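Local atomic coordinates of UDP-glucose 4-epimerase (Campylobacter jejuni subsp. jejuni serotype O:2, PDB entry 7K3P), a protein that probably interconverts UDP-glucose and UDP-galactose, and their N-acetylated counterparts, by inverting the sugar at C4 with the help of bound NAD. Residues H276-V290 and Y327-D339. The protein carries 2 engineered substitutions. Numbering follows the deposited sequence.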
ATOM      1  N   HIS A 276     -18.089   5.814 -23.888  1.00 23.13           N
ATOM      2  CA  HIS A 276     -19.441   6.305 -23.601  1.00 28.29           C
ATOM      3  C   HIS A 276     -20.069   5.329 -22.624  1.00 27.42           C
ATOM      4  O   HIS A 276     -19.586   4.197 -22.474  1.00 30.38           O
ATOM      5  CB  HIS A 276     -20.299   6.320 -24.869  1.00 26.27           C
ATOM      6  CG  HIS A 276     -20.557   4.954 -25.422  1.00 25.17           C
ATOM      7  ND1 HIS A 276     -21.584   4.145 -24.975  1.00 28.41           N
ATOM      8  CD2 HIS A 276     -19.885   4.224 -26.347  1.00 26.19           C
ATOM      9  CE1 HIS A 276     -21.549   2.992 -25.617  1.00 26.13           C
ATOM     10  NE2 HIS A 276     -20.525   3.014 -26.456  1.00 25.56           N
ATOM     11  N   GLY A 277     -21.167   5.740 -21.991  1.00 27.72           N
ATOM     12  CA  GLY A 277     -21.857   4.882 -21.054  1.00 22.87           C
ATOM     13  C   GLY A 277     -23.172   4.362 -21.585  1.00 29.63           C
ATOM     14  O   GLY A 277     -23.473   4.484 -22.778  1.00 27.38           O
ATOM     15  N   PHE A 278     -23.938   3.740 -20.696  1.00 24.84           N
ATOM     16  CA  PHE A 278     -25.301   3.307 -20.985  1.00 28.56           C
ATOM     17  C   PHE A 278     -26.179   3.823 -19.848  1.00 30.86           C
ATOM     18  O   PHE A 278     -25.718   3.906 -18.707  1.00 25.65           O
ATOM     19  CB  PHE A 278     -25.374   1.776 -21.056  1.00 26.20           C
ATOM     20  CG  PHE A 278     -24.444   1.173 -22.093  1.00 31.44           C
ATOM     21  CD1 PHE A 278     -24.837   1.068 -23.428  1.00 29.81           C
ATOM     22  CD2 PHE A 278     -23.175   0.728 -21.734  1.00 25.80           C
ATOM     23  CE1 PHE A 278     -23.981   0.512 -24.388  1.00 30.22           C
ATOM     24  CE2 PHE A 278     -22.301   0.166 -22.686  1.00 29.22           C
ATOM     25  CZ  PHE A 278     -22.709   0.054 -24.011  1.00 29.11           C
ATOM     26  N   SER A 279     -27.431   4.171 -20.148  1.00 31.03           N
ATOM     27  CA  SER A 279     -28.332   4.700 -19.125  1.00 30.21           C
ATOM     28  C   SER A 279     -29.072   3.563 -18.423  1.00 31.81           C
ATOM     29  O   SER A 279     -29.093   2.424 -18.914  1.00 31.22           O
ATOM     30  CB  SER A 279     -29.329   5.693 -19.735  1.00 31.54           C
ATOM     31  OG  SER A 279     -30.331   5.014 -20.461  1.00 30.46           O
ATOM     32  N   VAL A 280     -29.654   3.870 -17.264  1.00 30.06           N
ATOM     33  CA  VAL A 280     -30.430   2.898 -16.496  1.00 30.07           C
ATOM     34  C   VAL A 280     -31.599   2.403 -17.333  1.00 28.17           C
ATOM     35  O   VAL A 280     -31.918   1.216 -17.352  1.00 27.49           O
ATOM     36  CB  VAL A 280     -30.988   3.529 -15.198  1.00 27.86           C
ATOM     37  CG1 VAL A 280     -31.879   2.540 -14.460  1.00 29.35           C
ATOM     38  CG2 VAL A 280     -29.841   4.014 -14.294  1.00 27.24           C
ATOM     39  N   LYS A 281     -32.236   3.340 -18.021  1.00 28.87           N
ATOM     40  CA  LYS A 281     -33.390   3.057 -18.853  1.00 31.37           C
ATOM     41  C   LYS A 281     -32.999   2.145 -20.025  1.00 33.12           C
ATOM     42  O   LYS A 281     -33.703   1.177 -20.341  1.00 32.35           O
ATOM     43  CB  LYS A 281     -33.952   4.381 -19.367  1.00 34.64           C
ATOM     44  CG  LYS A 281     -35.456   4.418 -19.543  1.00 40.30           C
ATOM     45  CD  LYS A 281     -35.900   5.790 -20.097  1.00 43.64           C
ATOM     46  CE  LYS A 281     -37.329   5.745 -20.651  1.00 49.40           C
ATOM     47  NZ  LYS A 281     -37.921   7.102 -20.897  1.00 58.74           N
ATOM     48  N   GLU A 282     -31.868   2.444 -20.658  1.00 29.71           N
ATOM     49  CA  GLU A 282     -31.372   1.608 -21.752  1.00 34.27           C
ATOM     50  C   GLU A 282     -31.117   0.168 -21.294  1.00 36.26           C
ATOM     51  O   GLU A 282     -31.561  -0.794 -21.941  1.00 34.35           O
ATOM     52  CB  GLU A 282     -30.110   2.222 -22.358  1.00 30.44           C
ATOM     53  CG  GLU A 282     -30.386   3.479 -23.205  1.00 36.80           C
ATOM     54  CD  GLU A 282     -29.121   4.267 -23.539  1.00 41.73           C
ATOM     55  OE1 GLU A 282     -28.078   4.016 -22.891  1.00 35.89           O
ATOM     56  OE2 GLU A 282     -29.170   5.142 -24.441  1.00 45.20           O
ATOM     57  N   VAL A 283     -30.421   0.025 -20.166  1.00 31.26           N
ATOM     58  CA  VAL A 283     -30.088  -1.289 -19.638  1.00 29.90           C
ATOM     59  C   VAL A 283     -31.343  -2.091 -19.290  1.00 33.56           C
ATOM     60  O   VAL A 283     -31.419  -3.297 -19.543  1.00 34.16           O
ATOM     61  CB  VAL A 283     -29.151  -1.181 -18.408  1.00 30.04           C
ATOM     62  CG1 VAL A 283     -29.008  -2.525 -17.725  1.00 30.22           C
ATOM     63  CG2 VAL A 283     -27.780  -0.637 -18.843  1.00 29.91           C
ATOM     64  N   ILE A 284     -32.334  -1.423 -18.713  1.00 32.52           N
ATOM     65  CA  ILE A 284     -33.585  -2.103 -18.385  1.00 34.85           C
ATOM     66  C   ILE A 284     -34.269  -2.618 -19.649  1.00 37.29           C
ATOM     67  O   ILE A 284     -34.614  -3.804 -19.738  1.00 37.61           O
ATOM     68  CB  ILE A 284     -34.531  -1.187 -17.594  1.00 35.13           C
ATOM     69  CG1 ILE A 284     -33.996  -1.004 -16.170  1.00 35.31           C
ATOM     70  CG2 ILE A 284     -35.941  -1.772 -17.575  1.00 36.07           C
ATOM     71  CD1 ILE A 284     -34.598   0.172 -15.427  1.00 40.24           C
ATOM     72  N   GLU A 285     -34.443  -1.735 -20.632  1.00 34.72           N
ATOM     73  CA  GLU A 285     -35.058  -2.119 -21.908  1.00 37.77           C
ATOM     74  C   GLU A 285     -34.307  -3.288 -22.560  1.00 39.88           C
ATOM     75  O   GLU A 285     -34.909  -4.302 -22.917  1.00 38.74           O
ATOM     76  CB  GLU A 285     -35.130  -0.923 -22.870  1.00 39.00           C
ATOM     77  CG  GLU A 285     -36.121  -1.113 -24.040  1.00 48.04           C
ATOM     78  CD  GLU A 285     -35.981  -0.055 -25.145  1.00 55.60           C
ATOM     79  OE1 GLU A 285     -35.564  -0.416 -26.270  1.00 58.96           O
ATOM     80  OE2 GLU A 285     -36.299   1.131 -24.899  1.00 59.68           O
ATOM     81  N   ALA A 286     -32.989  -3.146 -22.698  1.00 37.69           N
ATOM     82  CA  ALA A 286     -32.156  -4.211 -23.253  1.00 38.08           C
ATOM     83  C   ALA A 286     -32.249  -5.526 -22.468  1.00 38.73           C
ATOM     84  O   ALA A 286     -32.399  -6.594 -23.060  1.00 41.67           O
ATOM     85  CB  ALA A 286     -30.704  -3.752 -23.363  1.00 35.12           C
ATOM     86  N   MET A 287     -32.151  -5.467 -21.144  1.00 34.61           N
ATOM     87  CA  MET A 287     -32.211  -6.699 -20.357  1.00 35.78           C
ATOM     88  C   MET A 287     -33.560  -7.402 -20.517  1.00 40.59           C
ATOM     89  O   MET A 287     -33.618  -8.637 -20.638  1.00 39.84           O
ATOM     90  CB  MET A 287     -31.926  -6.435 -18.875  1.00 36.29           C
ATOM     91  CG  MET A 287     -31.802  -7.715 -18.049  1.00 36.64           C
ATOM     92  SD  MET A 287     -30.419  -8.778 -18.579  1.00 39.65           S
ATOM     93  CE  MET A 287     -29.013  -7.749 -18.109  1.00 34.74           C
ATOM     94  N   LYS A 288     -34.640  -6.619 -20.522  1.00 38.01           N
ATOM     95  CA  LYS A 288     -35.982  -7.176 -20.673  1.00 39.85           C
ATOM     96  C   LYS A 288     -36.148  -7.845 -22.042  1.00 42.69           C
ATOM     97  O   LYS A 288     -36.647  -8.969 -22.144  1.00 43.84           O
ATOM     98  CB  LYS A 288     -37.056  -6.098 -20.439  1.00 36.86           C
ATOM     99  CG  LYS A 288     -37.217  -5.701 -18.964  1.00 39.13           C
ATOM    100  CD  LYS A 288     -38.361  -4.701 -18.715  1.00 39.01           C
ATOM    101  CE  LYS A 288     -38.769  -4.759 -17.236  1.00 43.06           C
ATOM    102  NZ  LYS A 288     -39.861  -3.824 -16.843  1.00 39.29           N
ATOM    103  N   LYS A 289     -35.708  -7.151 -23.086  1.00 39.87           N
ATOM    104  CA  LYS A 289     -35.833  -7.644 -24.456  1.00 41.07           C
ATOM    105  C   LYS A 289     -35.065  -8.947 -24.673  1.00 46.23           C
ATOM    106  O   LYS A 289     -35.557  -9.890 -25.302  1.00 42.56           O
ATOM    107  CB  LYS A 289     -35.329  -6.587 -25.443  1.00 40.18           C
ATOM    108  CG  LYS A 289     -35.253  -7.087 -26.874  1.00 45.07           C
ATOM    109  CD  LYS A 289     -34.707  -6.021 -27.815  1.00 45.45           C
ATOM    110  CE  LYS A 289     -34.524  -6.594 -29.216  1.00 46.08           C
ATOM    111  NZ  LYS A 289     -34.051  -5.571 -30.181  1.00 42.07           N
ATOM    112  N   VAL A 290     -33.854  -8.987 -24.129  1.00 43.48           N
ATOM    113  CA  VAL A 290     -32.930 -10.095 -24.329  1.00 42.60           C
ATOM    114  C   VAL A 290     -33.266 -11.316 -23.477  1.00 44.86           C
ATOM    115  O   VAL A 290     -32.941 -12.448 -23.842  1.00 44.41           O
ATOM    116  CB  VAL A 290     -31.489  -9.619 -24.043  1.00 43.75           C
ATOM    117  CG1 VAL A 290     -30.805 -10.518 -23.023  1.00 41.44           C
ATOM    118  CG2 VAL A 290     -30.708  -9.507 -25.331  1.00 40.48           C
ATOM    119  N   TYR A 327     -17.792  -5.816 -29.016  1.00 31.69           N
ATOM    120  CA  TYR A 327     -19.090  -6.108 -28.409  1.00 32.19           C
ATOM    121  C   TYR A 327     -19.713  -4.902 -27.695  1.00 31.88           C
ATOM    122  O   TYR A 327     -20.471  -5.071 -26.733  1.00 32.27           O
ATOM    123  CB  TYR A 327     -19.032  -7.339 -27.490  1.00 34.60           C
ATOM    124  CG  TYR A 327     -18.543  -8.601 -28.174  1.00 37.33           C
ATOM    125  CD1 TYR A 327     -19.273  -9.186 -29.201  1.00 40.92           C
ATOM    126  CD2 TYR A 327     -17.353  -9.208 -27.785  1.00 36.98           C
ATOM    127  CE1 TYR A 327     -18.819 -10.345 -29.833  1.00 45.20           C
ATOM    128  CE2 TYR A 327     -16.891 -10.359 -28.402  1.00 40.27           C
ATOM    129  CZ  TYR A 327     -17.630 -10.922 -29.427  1.00 46.84           C
ATOM    130  OH  TYR A 327     -17.180 -12.063 -30.050  1.00 53.17           O
ATOM    131  N   ASP A 328     -19.406  -3.698 -28.182  1.00 29.70           N
ATOM    132  CA  ASP A 328     -20.095  -2.491 -27.734  1.00 26.96           C
ATOM    133  C   ASP A 328     -21.513  -2.551 -28.288  1.00 29.93           C
ATOM    134  O   ASP A 328     -21.841  -1.896 -29.279  1.00 28.03           O
ATOM    135  CB  ASP A 328     -19.386  -1.210 -28.217  1.00 27.55           C
ATOM    136  CG  ASP A 328     -19.986   0.070 -27.593  1.00 28.59           C
ATOM    137  OD1 ASP A 328     -21.001  -0.042 -26.865  1.00 28.38           O
ATOM    138  OD2 ASP A 328     -19.456   1.180 -27.841  1.00 26.37           O
ATOM    139  N   ASP A 329     -22.347  -3.358 -27.645  1.00 28.24           N
ATOM    140  CA  ASP A 329     -23.699  -3.615 -28.112  1.00 35.94           C
ATOM    141  C   ASP A 329     -24.496  -4.006 -26.878  1.00 33.51           C
ATOM    142  O   ASP A 329     -24.272  -5.080 -26.322  1.00 34.08           O
ATOM    143  CB  ASP A 329     -23.666  -4.756 -29.144  1.00 32.98           C
ATOM    144  CG  ASP A 329     -25.047  -5.184 -29.607  1.00 35.78           C
ATOM    145  OD1 ASP A 329     -25.939  -5.419 -28.765  1.00 36.75           O
ATOM    146  OD2 ASP A 329     -25.238  -5.305 -30.835  1.00 44.75           O
ATOM    147  N   LEU A 330     -25.413  -3.137 -26.444  1.00 34.65           N
ATOM    148  CA  LEU A 330     -26.071  -3.317 -25.147  1.00 32.37           C
ATOM    149  C   LEU A 330     -26.838  -4.624 -25.061  1.00 33.57           C
ATOM    150  O   LEU A 330     -26.896  -5.247 -23.997  1.00 32.74           O
ATOM    151  CB  LEU A 330     -27.018  -2.150 -24.820  1.00 33.90           C
ATOM    152  CG  LEU A 330     -26.940  -1.521 -23.414  1.00 36.59           C
ATOM    153  CD1 LEU A 330     -28.288  -1.019 -22.937  1.00 32.42           C
ATOM    154  CD2 LEU A 330     -26.282  -2.428 -22.358  1.00 29.64           C
ATOM    155  N   GLU A 331     -27.438  -5.048 -26.168  1.00 36.02           N
ATOM    156  CA  GLU A 331     -28.194  -6.302 -26.143  1.00 36.60           C
ATOM    157  C   GLU A 331     -27.275  -7.505 -25.916  1.00 34.71           C
ATOM    158  O   GLU A 331     -27.594  -8.404 -25.131  1.00 35.69           O
ATOM    159  CB  GLU A 331     -29.068  -6.464 -27.400  1.00 41.29           C
ATOM    160  CG  GLU A 331     -30.328  -5.569 -27.377  1.00 42.94           C
ATOM    161  CD  GLU A 331     -31.211  -5.714 -28.621  1.00 46.38           C
ATOM    162  OE1 GLU A 331     -31.113  -6.744 -29.322  1.00 42.28           O
ATOM    163  OE2 GLU A 331     -32.007  -4.787 -28.891  1.00 46.95           O
ATOM    164  N   LEU A 332     -26.123  -7.496 -26.582  1.00 34.02           N
ATOM    165  CA  LEU A 332     -25.114  -8.543 -26.404  1.00 35.10           C
ATOM    166  C   LEU A 332     -24.580  -8.550 -24.978  1.00 33.91           C
ATOM    167  O   LEU A 332     -24.394  -9.607 -24.365  1.00 32.64           O
ATOM    168  CB  LEU A 332     -23.942  -8.317 -27.362  1.00 35.86           C
ATOM    169  CG  LEU A 332     -24.271  -8.406 -28.846  1.00 41.19           C
ATOM    170  CD1 LEU A 332     -22.997  -8.305 -29.690  1.00 42.77           C
ATOM    171  CD2 LEU A 332     -25.016  -9.703 -29.124  1.00 38.56           C
ATOM    172  N   ILE A 333     -24.314  -7.356 -24.462  1.00 33.52           N
ATOM    173  CA  ILE A 333     -23.791  -7.221 -23.108  1.00 32.25           C
ATOM    174  C   ILE A 333     -24.811  -7.729 -22.095  1.00 32.55           C
ATOM    175  O   ILE A 333     -24.473  -8.524 -21.210  1.00 33.86           O
ATOM    176  CB  ILE A 333     -23.362  -5.777 -22.821  1.00 34.57           C
ATOM    177  CG1 ILE A 333     -22.178  -5.413 -23.716  1.00 29.02           C
ATOM    178  CG2 ILE A 333     -22.992  -5.605 -21.353  1.00 33.44           C
ATOM    179  CD1 ILE A 333     -21.942  -3.925 -23.846  1.00 29.79           C
ATOM    180  N   CYS A 334     -26.065  -7.309 -22.236  1.00 33.85           N
ATOM    181  CA  CYS A 334     -27.106  -7.792 -21.324  1.00 32.36           C
ATOM    182  C   CYS A 334     -27.348  -9.293 -21.460  1.00 34.31           C
ATOM    183  O   CYS A 334     -27.527  -9.989 -20.457  1.00 35.69           O
ATOM    184  CB  CYS A 334     -28.402  -6.998 -21.494  1.00 38.34           C
ATOM    185  SG  CYS A 334     -28.254  -5.291 -20.888  1.00 35.91           S
ATOM    186  N   LYS A 335     -27.341  -9.793 -22.698  1.00 36.71           N
ATOM    187  CA  LYS A 335     -27.461 -11.231 -22.940  1.00 36.55           C
ATOM    188  C   LYS A 335     -26.345 -12.000 -22.231  1.00 35.10           C
ATOM    189  O   LYS A 335     -26.597 -12.999 -21.549  1.00 37.20           O
ATOM    190  CB  LYS A 335     -27.426 -11.532 -24.442  1.00 37.77           C
ATOM    191  CG  LYS A 335     -27.467 -13.029 -24.788  1.00 38.84           C
ATOM    192  CD  LYS A 335     -28.668 -13.715 -24.125  1.00 39.47           C
ATOM    193  CE  LYS A 335     -28.909 -15.119 -24.694  1.00 44.91           C
ATOM    194  NZ  LYS A 335     -29.906 -15.875 -23.876  1.00 45.40           N
ATOM    195  N   SER A 336     -25.113 -11.528 -22.395  1.00 31.81           N
ATOM    196  CA  SER A 336     -23.972 -12.117 -21.705  1.00 35.04           C
ATOM    197  C   SER A 336     -24.167 -12.110 -20.184  1.00 36.34           C
ATOM    198  O   SER A 336     -24.000 -13.141 -19.523  1.00 34.96           O
ATOM    199  CB  SER A 336     -22.687 -11.384 -22.094  1.00 31.65           C
ATOM    200  OG  SER A 336     -21.595 -11.785 -21.289  1.00 34.59           O
ATOM    201  N   ALA A 337     -24.529 -10.952 -19.635  1.00 33.59           N
ATOM    202  CA  ALA A 337     -24.757 -10.827 -18.198  1.00 31.63           C
ATOM    203  C   ALA A 337     -25.839 -11.795 -17.746  1.00 38.09           C
ATOM    204  O   ALA A 337     -25.713 -12.450 -16.703  1.00 33.43           O
ATOM    205  CB  ALA A 337     -25.140  -9.394 -17.841  1.00 31.74           C
ATOM    206  N   PHE A 338     -26.907 -11.879 -18.541  1.00 37.07           N
ATOM    207  CA  PHE A 338     -28.041 -12.732 -18.219  1.00 38.72           C
ATOM    208  C   PHE A 338     -27.631 -14.197 -18.192  1.00 42.11           C
ATOM    209  O   PHE A 338     -27.956 -14.924 -17.245  1.00 40.23           O
ATOM    210  CB  PHE A 338     -29.171 -12.531 -19.232  1.00 37.05           C
ATOM    211  CG  PHE A 338     -30.404 -13.331 -18.922  1.00 45.37           C
ATOM    212  CD1 PHE A 338     -30.992 -13.258 -17.664  1.00 42.93           C
ATOM    213  CD2 PHE A 338     -30.978 -14.152 -19.886  1.00 45.28           C
ATOM    214  CE1 PHE A 338     -32.132 -13.991 -17.369  1.00 47.22           C
ATOM    215  CE2 PHE A 338     -32.118 -14.890 -19.601  1.00 44.76           C
ATOM    216  CZ  PHE A 338     -32.698 -14.808 -18.343  1.00 48.14           C
ATOM    217  N   ASP A 339     -26.921 -14.620 -19.237  1.00 41.01           N
ATOM    218  CA  ASP A 339     -26.461 -15.997 -19.348  1.00 40.26           C
ATOM    219  C   ASP A 339     -25.518 -16.337 -18.200  1.00 41.53           C
ATOM    220  O   ASP A 339     -25.665 -17.375 -17.553  1.00 39.43           O
ATOM    221  CB  ASP A 339     -25.759 -16.232 -20.690  1.00 40.30           C
ATOM    222  CG  ASP A 339     -26.712 -16.149 -21.876  1.00 39.52           C
ATOM    223  OD1 ASP A 339     -27.925 -16.364 -21.678  1.00 45.19           O
ATOM    224  OD2 ASP A 339     -26.241 -15.863 -23.001  1.00 40.94           O
TER
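Asp-328 reaches the ring of His-276 from the opposite direction, and its OD2 accepts a hydrogen bond of 2.5 Å from His-276 NE2 on the syn side of the carboxylate. Its first torsion (chi1 -172°) carries the carboxylate toward His-276. Ring and carboxylate planes are 16° apart, which suits a donor in the imidazole plane. The other nitrogen, ND1, donates to Gly-277 O, so both nitrogens are held and the ring's rotation is fixed. Asp-328 OD1 approaches the edge of Phe-278, 3.3 Å from CZ, where the slightly positive ring hydrogens would favour an anion. Asp-329, the N-cap of helix 330-343, accepts from Leu-332 N. Branched Leu-330 serves two surfaces: CD2 lies over one face of Phe-278, a CH-pi contact 4.1 Å from the ring centroid, while CD1 meets CB of Ala-286. The extended Glu-331 reaches across to Lys-289 at the margin, where NZ meets OE2 in a 2.5 Å salt bridge, on the syn side but somewhat out of the carboxylate plane. CD1 of Ile-333 comes obliquely to CZ of Phe-278. Small residues meet where Cys-334 SG lies 3.8 Å from Ala-286 CB, letting segments 280-290 and 330-339 approach to 8.6 Å between axes, crossing at -64°. At Lys-335, Val-290 fits its short branches against the helix backbone, CG1 unusually tight on Lys-335 CA (3.4 Å) and CG2 toward Glu-331 O. Flexible Met-287, bent at chi2 and chi3, brings CE to Cys-334 and Ala-337, and SD obliquely to the Phe-338 ring, a Met-aromatic contact. This is crossed-helix packing, with a Ser-279/Glu-282 capping box starting helix 280-291, probably in the family's C-terminal, substrate-binding part. Phe-278 bonds through its backbone to Arg-243 in strand 242-246; helix 212-220 packs against Val-283, Met-287, Ile-333 and Ala-337, while Ile-284 faces strands 226-230 and 296-300.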